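Local coordinates for protein-tyrosine-phosphatase (Shewanella sp., PDB 2Z72), which catalyses the hydrolysis of phosphotyrosine in proteins as a cold-active enzyme with a pair of zinc ions, built on the calcineurin-like phosphoesterase fold, at residues A[83-87]-A[127-131]; A[111-117]-A[145-151]; A[255-261]-A[284-289]. Where two conformers were deposited one is given. Residue numbers count along the deposited sequence, not the author numbering.

How the contacts relate
Contact 2 holds the zinc centre near the middle of the chain; contacts 1 and 3 lie on opposite sides of the chain's centre. Contact 2 supplies Asp114, whose OD1 bridges both zinc ions, and Asn149, a ligand of zinc C. Contact 3, its centre about 12 Å away, adds His286 to the same ion: Asn149 OD1 and His286 ND1 are 3.1 Å apart, and water 2, bound to both metals, belongs to both contacts. Contact 1 is plain packing, with the side chain of Leu86 about 13 Å from a zinc. It reaches contact 2 through Met111, whose CE is 3.7 Å from Met129 SD, but stays about 11 Å from contact 3 at the nearest atoms.

Contact 1 (A[83-87]-A[127-131]); sequences YDVLL and WFMYQ
Two alpha helices lie side by side here: residues 83-87 form the start of helix 83-92, and 127-131 the middle of helix 122-138. Their short axes approach to 12.1 Å, and their N-to-C directions differ by 34°, so the pair runs roughly parallel. This wide spacing suits large side chains in between; even the nearest CA atoms, those of Tyr83 and Phe128, are 8.5 Å apart. Walking along 127-131, Trp127 turns to helix 186-192 instead. Phe128 is the centre of the contact. Its CA-to-CB bond points toward the other helix, and a t rotamer (chi1 170°) extends the ring into the gap. Tyr83, also t, presents its edge to the face of that ring in an offset edge-to-face pair, centroids 5.8 Å apart and planes at 70°; Tyr83 CE2 lies 3.7 Å from Phe128 CB. Leu86 CD2 sits 3.9 Å from Phe128 CD2, and Leu87 CD1 3.9 Å from Phe128 CE1. Next, Met129 folds into an all-m rotamer that leaves its SD 4.3 Å from Leu86 CD2. Leu86 and Met129 both also touch Met111 on strand 108-111, as befits neighbouring helices of an alpha/beta fold that cover the same part of a sheet. With aromatic, branched and sulfur-containing side chains doing the joining, the contact rests on van der Waals fit and exclusion of water, without directional polar bonds between the two helices.

Contact 2 (A[111-117]-A[145-151]); sequences MTGDIFD and LLMGNHE. With ZN (zinc ion), chain C; ZN (zinc ion), chain B.
The Glu151 carboxylate is the polar hub. Its OE2 accepts Asp114 N at 2.8 Å and, within its own segment, Gly148 N at 2.7 Å; its OE1 accepts Phe116 N at 3.2 Å and, weakly, Ile115 N at 2.8 Å. Gly148 is the N-cap of helix 149-156, so Glu151 supplies half of a capping box while holding the opposite loop. Asp114 OD2 takes His150 N at 2.8 Å, and His150 ND1 donates to Asp117 OD1 at 2.6 Å. Asp114 OD1 bridges the metals, 2.3 Å from zinc C and 2.2 Å from zinc B; Asn149 OD1 binds zinc C at 2.1 Å. Asp78 and His80 add to zinc B, and His207 and His286 to zinc C. Residues 113-117 (Gly-Asp-x-x-Asp) and 148-151 (Gly-Asn-His-Glu) carry two signatures of calcineurin-like phosphoesterases. Their glycines are needed for closeness: Gly113 and Gly148 have CA atoms 3.9 Å apart, where a CB on either would clash, and Gly113 has phi/psi 95/172. Asp114, with left-handed backbone angles (65/52), bends the loop after the inverse gamma turn centred on Thr112. Further out, Met111 and Leu145 form a parallel beta bridge, Leu146 N bonding Met111 O at 2.9 Å, and Leu145 CD1 packs 3.7 Å from Ile115 CD1. Both loops thus leave the ends of adjacent parallel strands 108-111 and 142-145, with helix 122-138 against Met111 and Ile115, and helix 186-192 against Leu145 and Phe116.

Contact 3 (A[255-261]-A[284-289]); sequences TWYRGYF and VGHTSQ. With ZN (zinc ion), chain C.
His286 ND1 binds zinc C at 2.1 Å, alongside water 2 at 2.0 Å, which donates to His286 O at 3.1 Å. The backbone here is kinked (His286 phi/psi 72/-46), which turns the imidazole, chi1 t, toward the 255-261 loop; CA atoms pair as Trp256-His286 (7.3 Å) and Arg258-Thr287 (6.7 Å). Among the hydrogen bonds, Arg258 NH2 reaches His286 O at 2.6 Å and Thr287 OG1 at 3.0 Å, His286 NE2 bonds Trp256 O weakly at 3.0 Å, and water 3 accepts from His286 NE2 at 2.9 Å. Gly285-His286, just after strand 281-284, matches the Gly-His motif of calcineurin-like phosphoesterases. The imidazole is covered on both faces: the flat guanidinium of Arg258 stacks on one, centres 3.5 Å apart and planes at 14°, and Thr255 O lies over the other, 3.8 Å from His286 CE1. The imidazole edge meets the Trp256 six-membered ring in an offset edge-to-face pair, centroids 5.8 Å apart. Apolar packing comes from the 3-10 segment 259-261, where the Phe261 face receives Thr287 CB in a CH-pi contact (3.8 Å to the centroid), Phe261 CE1 lies 3.8 Å from Val284 CG2, and Tyr260 CE2 4.1 Å from Val284 CG1.

Contact 1 (A[83-87]-A[127-131])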
loop_
_atom_site.group_PDB
_atom_site.type_symbol
_atom_site.label_atom_id
_atom_site.label_comp_id
_atom_site.label_asym_id
_atom_site.label_seq_id
_atom_site.Cartn_x
_atom_site.Cartn_y
_atom_site.Cartn_z
ATOM N N TYR A 83 -5.693 2.290 -11.163
ATOM C CA TYR A 83 -5.057 1.116 -11.716
ATOM C C TYR A 83 -4.339 1.380 -13.019
ATOM O O TYR A 83 -3.176 0.986 -13.229
ATOM C CB TYR A 83 -6.072 -0.014 -11.904
ATOM C CG TYR A 83 -5.526 -1.220 -12.630
ATOM C CD1 TYR A 83 -5.906 -1.558 -13.893
ATOM C CD2 TYR A 83 -4.597 -2.039 -11.973
ATOM C CE1 TYR A 83 -5.422 -2.665 -14.550
ATOM C CE2 TYR A 83 -4.095 -3.164 -12.635
ATOM C CZ TYR A 83 -4.495 -3.467 -13.898
ATOM O OH TYR A 83 -3.951 -4.600 -14.496
ATOM N N ASP A 84 -4.989 2.090 -13.963
ATOM C CA ASP A 84 -4.377 2.324 -15.239
ATOM C C ASP A 84 -3.073 3.065 -15.081
ATOM O O ASP A 84 -2.064 2.746 -15.779
ATOM C CB ASP A 84 -5.302 3.123 -16.175
ATOM C CG ASP A 84 -6.624 2.459 -16.469
ATOM O OD1 ASP A 84 -6.708 1.211 -16.419
ATOM O OD2 ASP A 84 -7.563 3.213 -16.777
ATOM N N VAL A 85 -3.023 4.078 -14.228
ATOM C CA VAL A 85 -1.786 4.834 -14.025
ATOM C C VAL A 85 -0.706 3.953 -13.388
ATOM O O VAL A 85 0.452 3.969 -13.855
ATOM C CB VAL A 85 -2.044 6.065 -13.146
ATOM C CG1 VAL A 85 -0.765 6.813 -12.803
ATOM C CG2 VAL A 85 -3.025 7.022 -13.840
ATOM N N LEU A 86 -1.068 3.185 -12.384
ATOM C CA LEU A 86 -0.108 2.266 -11.800
ATOM C C LEU A 86 0.492 1.320 -12.800
ATOM O O LEU A 86 1.713 1.083 -12.861
ATOM C CB LEU A 86 -0.799 1.494 -10.672
ATOM C CG LEU A 86 0.002 0.381 -10.020
ATOM C CD1 LEU A 86 1.242 0.938 -9.325
ATOM C CD2 LEU A 86 -0.869 -0.425 -9.046
ATOM N N LEU A 87 -0.368 0.682 -13.624
ATOM C CA LEU A 87 0.099 -0.291 -14.565
ATOM C C LEU A 87 1.028 0.355 -15.570
ATOM O O LEU A 87 2.099 -0.186 -15.917
ATOM C CB LEU A 87 -1.067 -0.967 -15.276
ATOM C CG LEU A 87 -0.757 -2.240 -16.034
ATOM C CD1 LEU A 87 -0.525 -3.434 -15.110
ATOM C CD2 LEU A 87 -1.956 -2.546 -16.921
ATOM N N TRP A 127 -6.330 -6.546 -6.478
ATOM C CA TRP A 127 -6.044 -7.884 -6.996
ATOM C C TRP A 127 -4.736 -7.910 -7.774
ATOM O O TRP A 127 -4.075 -8.955 -7.800
ATOM C CB TRP A 127 -7.222 -8.438 -7.815
ATOM C CG TRP A 127 -8.387 -8.807 -6.968
ATOM C CD1 TRP A 127 -9.605 -8.231 -6.891
ATOM C CD2 TRP A 127 -8.391 -9.901 -6.022
ATOM N NE1 TRP A 127 -10.372 -8.884 -5.977
ATOM C CE2 TRP A 127 -9.668 -9.915 -5.427
ATOM C CE3 TRP A 127 -7.464 -10.885 -5.627
ATOM C CZ2 TRP A 127 -10.027 -10.846 -4.464
ATOM C CZ3 TRP A 127 -7.824 -11.804 -4.669
ATOM C CH2 TRP A 127 -9.089 -11.789 -4.096
ATOM N N PHE A 128 -4.380 -6.830 -8.446
ATOM C CA PHE A 128 -3.112 -6.741 -9.099
ATOM C C PHE A 128 -1.998 -6.844 -8.063
ATOM O O PHE A 128 -1.030 -7.591 -8.278
ATOM C CB PHE A 128 -3.002 -5.431 -9.890
ATOM C CG PHE A 128 -1.608 -5.167 -10.417
ATOM C CD1 PHE A 128 -1.081 -5.869 -11.478
ATOM C CD2 PHE A 128 -0.836 -4.204 -9.815
ATOM C CE1 PHE A 128 0.200 -5.630 -11.932
ATOM C CE2 PHE A 128 0.456 -3.963 -10.271
ATOM C CZ PHE A 128 0.975 -4.656 -11.349
ATOM N N MET A 129 -2.106 -6.113 -6.978
ATOM C CA MET A 129 -1.045 -6.136 -5.948
ATOM C C MET A 129 -0.980 -7.482 -5.254
ATOM O O MET A 129 0.129 -7.890 -4.868
ATOM C CB MET A 129 -1.231 -4.980 -4.985
ATOM C CG MET A 129 -0.969 -3.597 -5.554
ATOM S SD MET A 129 0.638 -3.405 -6.339
ATOM C CE MET A 129 1.699 -3.703 -4.935
ATOM N N TYR A 130 -2.109 -8.165 -5.087
ATOM C CA TYR A 130 -2.128 -9.511 -4.512
ATOM C C TYR A 130 -1.337 -10.455 -5.419
ATOM O O TYR A 130 -0.471 -11.213 -4.999
ATOM C CB TYR A 130 -3.569 -9.884 -4.340
ATOM C CG TYR A 130 -3.908 -11.233 -3.742
ATOM C CD1 TYR A 130 -3.791 -12.391 -4.493
ATOM C CD2 TYR A 130 -4.366 -11.377 -2.453
ATOM C CE1 TYR A 130 -4.097 -13.638 -3.981
ATOM C CE2 TYR A 130 -4.720 -12.603 -1.917
ATOM C CZ TYR A 130 -4.584 -13.726 -2.704
ATOM O OH TYR A 130 -4.928 -14.999 -2.250
ATOM N N GLN A 131 -1.656 -10.438 -6.721
ATOM C CA GLN A 131 -0.929 -11.272 -7.669
ATOM C C GLN A 131 0.556 -10.898 -7.669
ATOM O O GLN A 131 1.420 -11.791 -7.680
ATOM C CB GLN A 131 -1.547 -11.122 -9.067
ATOM C CG GLN A 131 -0.818 -11.869 -10.133
ATOM C CD GLN A 131 -1.663 -11.838 -11.390
ATOM O OE1 GLN A 131 -1.409 -10.990 -12.262
ATOM N NE2 GLN A 131 -2.645 -12.705 -11.511
#

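Contact 2 (A[111-117]-A[145-151])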
loop_
_atom_site.group_PDB
_atom_site.type_symbol
_atom_site.label_atom_id
_atom_site.label_comp_id
_atom_site.label_asym_id
_atom_site.label_seq_id
_atom_site.Cartn_x
_atom_site.Cartn_y
_atom_site.Cartn_z
ATOM N N MET A 111 5.243 -0.483 -1.440
ATOM C CA MET A 111 4.107 0.407 -1.731
ATOM C C MET A 111 3.609 0.923 -0.398
ATOM O O MET A 111 3.024 0.184 0.386
ATOM C CB MET A 111 3.007 -0.364 -2.495
ATOM C CG MET A 111 1.780 0.538 -2.716
ATOM S SD MET A 111 0.587 -0.137 -3.891
ATOM C CE MET A 111 1.458 0.069 -5.432
ATOM N N THR A 112 3.906 2.181 -0.112
ATOM C CA THR A 112 3.714 2.735 1.235
ATOM C C THR A 112 2.293 3.211 1.498
ATOM O O THR A 112 2.107 4.309 2.051
ATOM C CB THR A 112 4.724 3.859 1.520
ATOM O OG1 THR A 112 4.629 4.871 0.554
ATOM C CG2 THR A 112 6.177 3.332 1.440
ATOM N N GLY A 113 1.296 2.385 1.155
ATOM C CA GLY A 113 -0.084 2.649 1.558
ATOM C C GLY A 113 -0.951 3.380 0.545
ATOM O O GLY A 113 -0.527 3.837 -0.508
ATOM N N ASP A 114 -2.223 3.431 0.907
ATOM C CA ASP A 114 -3.265 4.221 0.219
ATOM C C ASP A 114 -3.557 3.763 -1.177
ATOM O O ASP A 114 -3.646 4.515 -2.145
ATOM C CB ASP A 114 -2.973 5.724 0.283
ATOM C CG ASP A 114 -3.413 6.374 1.570
ATOM O OD1 ASP A 114 -3.379 7.694 1.568
ATOM O OD2 ASP A 114 -3.741 5.687 2.542
ATOM N N ILE A 115 -3.836 2.435 -1.283
ATOM C CA ILE A 115 -4.537 1.875 -2.425
ATOM C C ILE A 115 -5.979 2.337 -2.465
ATOM O O ILE A 115 -6.520 2.704 -3.503
ATOM C CB ILE A 115 -4.489 0.339 -2.416
ATOM C CG1 ILE A 115 -3.077 -0.157 -2.722
ATOM C CG2 ILE A 115 -5.528 -0.227 -3.377
ATOM C CD1 ILE A 115 -2.869 -1.640 -2.579
ATOM N N PHE A 116 -6.646 2.287 -1.309
ATOM C CA PHE A 116 -8.070 2.637 -1.233
ATOM C C PHE A 116 -8.321 4.139 -1.442
ATOM O O PHE A 116 -7.477 4.981 -1.179
ATOM C CB PHE A 116 -8.633 2.270 0.109
ATOM C CG PHE A 116 -8.844 0.795 0.331
ATOM C CD1 PHE A 116 -7.889 0.000 0.948
ATOM C CD2 PHE A 116 -10.020 0.209 -0.084
ATOM C CE1 PHE A 116 -8.126 -1.332 1.140
ATOM C CE2 PHE A 116 -10.237 -1.115 0.111
ATOM C CZ PHE A 116 -9.318 -1.892 0.734
ATOM N N ASP A 117 -9.547 4.382 -1.885
ATOM C CA ASP A 117 -10.293 5.639 -1.859
ATOM C C ASP A 117 -9.910 6.573 -2.993
ATOM O O ASP A 117 -8.865 6.467 -3.631
ATOM C CB ASP A 117 -10.146 6.305 -0.481
ATOM C CG ASP A 117 -10.878 5.590 0.627
ATOM O OD1 ASP A 117 -10.649 5.973 1.815
ATOM O OD2 ASP A 117 -11.698 4.688 0.324
ATOM N N LEU A 145 3.491 -4.410 0.895
ATOM C CA LEU A 145 2.361 -3.496 0.861
ATOM C C LEU A 145 2.166 -2.999 2.282
ATOM O O LEU A 145 1.844 -3.805 3.164
ATOM C CB LEU A 145 1.094 -4.186 0.418
ATOM C CG LEU A 145 -0.174 -3.325 0.470
ATOM C CD1 LEU A 145 -0.026 -2.023 -0.318
ATOM C CD2 LEU A 145 -1.351 -4.125 -0.011
ATOM N N LEU A 146 2.402 -1.716 2.523
ATOM C CA LEU A 146 2.226 -1.158 3.839
ATOM C C LEU A 146 0.831 -0.572 3.963
ATOM O O LEU A 146 0.230 -0.060 2.996
ATOM C CB LEU A 146 3.235 -0.063 4.191
ATOM C CG LEU A 146 4.684 -0.437 3.944
ATOM C CD1 LEU A 146 5.592 0.703 4.395
ATOM C CD2 LEU A 146 5.058 -1.743 4.644
ATOM N N MET A 147 0.291 -0.612 5.175
ATOM C CA MET A 147 -0.985 0.047 5.475
ATOM C C MET A 147 -0.857 1.549 5.550
ATOM O O MET A 147 -0.009 2.085 6.259
ATOM C CB MET A 147 -1.511 -0.411 6.820
ATOM C CG MET A 147 -1.829 -1.884 6.938
ATOM S SD MET A 147 -3.399 -2.346 6.116
ATOM C CE MET A 147 -4.577 -1.860 7.320
ATOM N N GLY A 148 -1.694 2.243 4.788
ATOM C CA GLY A 148 -1.816 3.677 4.895
ATOM C C GLY A 148 -2.991 4.101 5.674
ATOM O O GLY A 148 -3.781 3.278 6.203
ATOM N N ASN A 149 -3.218 5.423 5.789
ATOM C CA ASN A 149 -4.377 5.865 6.539
ATOM C C ASN A 149 -5.687 5.444 5.873
ATOM O O ASN A 149 -6.630 5.150 6.634
ATOM C CB ASN A 149 -4.358 7.388 6.831
ATOM C CG ASN A 149 -4.406 8.261 5.630
ATOM O OD1 ASN A 149 -3.650 8.069 4.681
ATOM N ND2 ASN A 149 -5.211 9.308 5.627
ATOM N N HIS A 150 -5.731 5.384 4.550
ATOM C CA HIS A 150 -7.011 4.949 3.953
ATOM C C HIS A 150 -7.273 3.473 4.113
ATOM O O HIS A 150 -8.449 3.080 4.233
ATOM C CB HIS A 150 -7.092 5.388 2.505
ATOM C CG HIS A 150 -7.318 6.886 2.428
ATOM N ND1 HIS A 150 -8.566 7.420 2.207
ATOM C CD2 HIS A 150 -6.445 7.895 2.597
ATOM C CE1 HIS A 150 -8.431 8.716 2.234
ATOM N NE2 HIS A 150 -7.178 9.077 2.456
ATOM N N GLU A 151 -6.279 2.587 4.150
ATOM C CA GLU A 151 -6.531 1.208 4.528
ATOM C C GLU A 151 -7.150 1.127 5.912
ATOM O O GLU A 151 -8.083 0.376 6.154
ATOM C CB GLU A 151 -5.269 0.345 4.451
ATOM C CG GLU A 151 -4.793 -0.020 3.069
ATOM C CD GLU A 151 -4.356 1.163 2.242
ATOM O OE1 GLU A 151 -4.724 1.260 1.074
ATOM O OE2 GLU A 151 -3.589 1.982 2.817
HETATM ZN ZN ZN C . -2.549 9.034 3.224
HETATM ZN ZN ZN B . -3.089 9.197 0.033
HETATM O O HOH W 1 -2.634 10.852 -1.207
HETATM O O HOH W 2 -3.028 10.210 1.729
#

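Contact 3 (A[255-261]-A[284-289])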
loop_
_atom_site.group_PDB
_atom_site.type_symbol
_atom_site.label_atom_id
_atom_site.label_comp_id
_atom_site.label_asym_id
_atom_site.label_seq_id
_atom_site.Cartn_x
_atom_site.Cartn_y
_atom_site.Cartn_z
ATOM N N THR A 255 0.842 6.886 10.176
ATOM C CA THR A 255 0.062 6.880 8.950
ATOM C C THR A 255 -0.645 8.192 8.629
ATOM O O THR A 255 -1.165 8.320 7.531
ATOM C CB THR A 255 -0.973 5.751 8.962
ATOM O OG1 THR A 255 -1.814 5.934 10.087
ATOM C CG2 THR A 255 -0.294 4.395 9.008
ATOM N N TRP A 256 -0.538 9.190 9.499
ATOM C CA TRP A 256 -1.129 10.507 9.226
ATOM C C TRP A 256 -0.144 11.643 9.292
ATOM O O TRP A 256 -0.428 12.726 8.783
ATOM C CB TRP A 256 -2.262 10.793 10.203
ATOM C CG TRP A 256 -3.522 10.058 9.986
ATOM C CD1 TRP A 256 -3.865 8.811 10.461
ATOM C CD2 TRP A 256 -4.636 10.492 9.230
ATOM N NE1 TRP A 256 -5.113 8.462 10.071
ATOM C CE2 TRP A 256 -5.630 9.479 9.297
ATOM C CE3 TRP A 256 -4.956 11.634 8.512
ATOM C CZ2 TRP A 256 -6.868 9.585 8.672
ATOM C CZ3 TRP A 256 -6.166 11.739 7.891
ATOM C CH2 TRP A 256 -7.126 10.721 7.962
ATOM N N TYR A 257 1.005 11.484 9.962
ATOM C CA TYR A 257 1.885 12.603 10.223
ATOM C C TYR A 257 2.378 13.250 8.959
ATOM O O TYR A 257 2.867 12.564 8.072
ATOM C CB TYR A 257 3.084 12.075 10.996
ATOM C CG TYR A 257 4.089 13.126 11.443
ATOM C CD1 TYR A 257 3.703 14.205 12.261
ATOM C CD2 TYR A 257 5.426 13.001 11.076
ATOM C CE1 TYR A 257 4.653 15.133 12.679
ATOM C CE2 TYR A 257 6.343 13.947 11.513
ATOM C CZ TYR A 257 5.958 15.009 12.289
ATOM O OH TYR A 257 6.914 15.905 12.708
ATOM N N ARG A 258 2.259 14.579 8.916
ATOM C CA ARG A 258 2.706 15.344 7.788
ATOM C C ARG A 258 3.818 16.338 8.113
ATOM O O ARG A 258 4.107 17.241 7.341
ATOM C CB ARG A 258 1.575 16.147 7.089
ATOM C CG ARG A 258 0.570 15.200 6.504
ATOM C CD ARG A 258 -0.308 15.982 5.563
ATOM N NE ARG A 258 -1.515 15.314 5.238
ATOM C CZ ARG A 258 -1.954 14.599 4.282
ATOM N NH1 ARG A 258 -3.157 14.024 4.051
ATOM N NH2 ARG A 258 -1.084 14.359 3.298
ATOM N N GLY A 259 4.442 16.157 9.270
ATOM C CA GLY A 259 5.421 17.105 9.765
ATOM C C GLY A 259 6.584 17.270 8.813
ATOM O O GLY A 259 7.206 18.357 8.772
ATOM N N TYR A 260 7.006 16.232 8.065
ATOM C CA TYR A 260 8.183 16.381 7.180
ATOM C C TYR A 260 7.923 17.421 6.077
ATOM O O TYR A 260 8.872 17.932 5.503
ATOM C CB TYR A 260 8.607 15.065 6.539
ATOM C CG TYR A 260 8.955 13.976 7.509
ATOM C CD1 TYR A 260 9.336 14.262 8.829
ATOM C CD2 TYR A 260 8.937 12.661 7.137
ATOM C CE1 TYR A 260 9.664 13.227 9.709
ATOM C CE2 TYR A 260 9.272 11.645 8.008
ATOM C CZ TYR A 260 9.627 11.914 9.296
ATOM O OH TYR A 260 9.931 10.876 10.137
ATOM N N PHE A 261 6.656 17.732 5.828
ATOM C CA PHE A 261 6.228 18.673 4.804
ATOM C C PHE A 261 5.850 20.023 5.329
ATOM O O PHE A 261 5.402 20.902 4.577
ATOM C CB PHE A 261 5.069 18.039 4.004
ATOM C CG PHE A 261 5.491 16.755 3.349
ATOM C CD1 PHE A 261 5.260 15.537 3.990
ATOM C CD2 PHE A 261 6.130 16.768 2.139
ATOM C CE1 PHE A 261 5.719 14.387 3.388
ATOM C CE2 PHE A 261 6.531 15.617 1.551
ATOM C CZ PHE A 261 6.336 14.404 2.177
ATOM N N VAL A 284 8.383 8.302 2.423
ATOM C CA VAL A 284 7.002 8.449 2.850
ATOM C C VAL A 284 6.085 8.796 1.663
ATOM O O VAL A 284 6.539 9.371 0.654
ATOM C CB VAL A 284 6.833 9.558 3.902
ATOM C CG1 VAL A 284 7.684 9.241 5.110
ATOM C CG2 VAL A 284 7.215 10.940 3.357
ATOM N N GLY A 285 4.841 8.440 1.833
ATOM C CA GLY A 285 3.780 8.839 0.899
ATOM C C GLY A 285 2.926 9.919 1.519
ATOM O O GLY A 285 3.486 10.888 2.109
ATOM N N HIS A 286 1.602 9.788 1.416
ATOM C CA HIS A 286 0.541 10.470 2.106
ATOM C C HIS A 286 0.321 11.920 1.725
ATOM O O HIS A 286 -0.835 12.332 1.612
ATOM C CB HIS A 286 0.713 10.355 3.639
ATOM C CG HIS A 286 -0.375 10.894 4.491
ATOM N ND1 HIS A 286 -1.682 10.517 4.489
ATOM C CD2 HIS A 286 -0.289 11.821 5.492
ATOM C CE1 HIS A 286 -2.301 11.219 5.410
ATOM N NE2 HIS A 286 -1.498 12.035 6.066
ATOM N N THR A 287 1.363 12.698 1.637
ATOM C CA THR A 287 1.353 14.107 1.304
ATOM C C THR A 287 1.787 14.271 -0.154
ATOM O O THR A 287 2.955 14.104 -0.482
ATOM C CB THR A 287 2.234 14.904 2.283
ATOM O OG1 THR A 287 1.872 14.606 3.625
ATOM C CG2 THR A 287 2.012 16.412 2.039
ATOM N N SER A 288 0.780 14.582 -1.013
ATOM C CA SER A 288 0.978 14.426 -2.440
ATOM C C SER A 288 1.886 15.520 -3.012
ATOM O O SER A 288 1.693 16.703 -2.748
ATOM C CB SER A 288 -0.346 14.456 -3.174
ATOM O OG SER A 288 -1.256 13.528 -2.571
ATOM N N GLN A 289 2.800 15.081 -3.829
ATOM C CA GLN A 289 3.749 15.929 -4.565
ATOM C C GLN A 289 3.572 15.815 -6.077
ATOM O O GLN A 289 2.919 14.893 -6.577
ATOM C CB GLN A 289 5.191 15.507 -4.217
ATOM C CG GLN A 289 5.468 15.488 -2.742
ATOM C CD GLN A 289 5.168 16.777 -2.036
ATOM O OE1 GLN A 289 4.509 16.816 -0.963
ATOM N NE2 GLN A 289 5.650 17.819 -2.619
HETATM ZN ZN ZN C . -2.549 9.034 3.224
HETATM O O HOH W 3 -2.541 14.397 7.309
HETATM O O HOH W 2 -3.028 10.210 1.729
#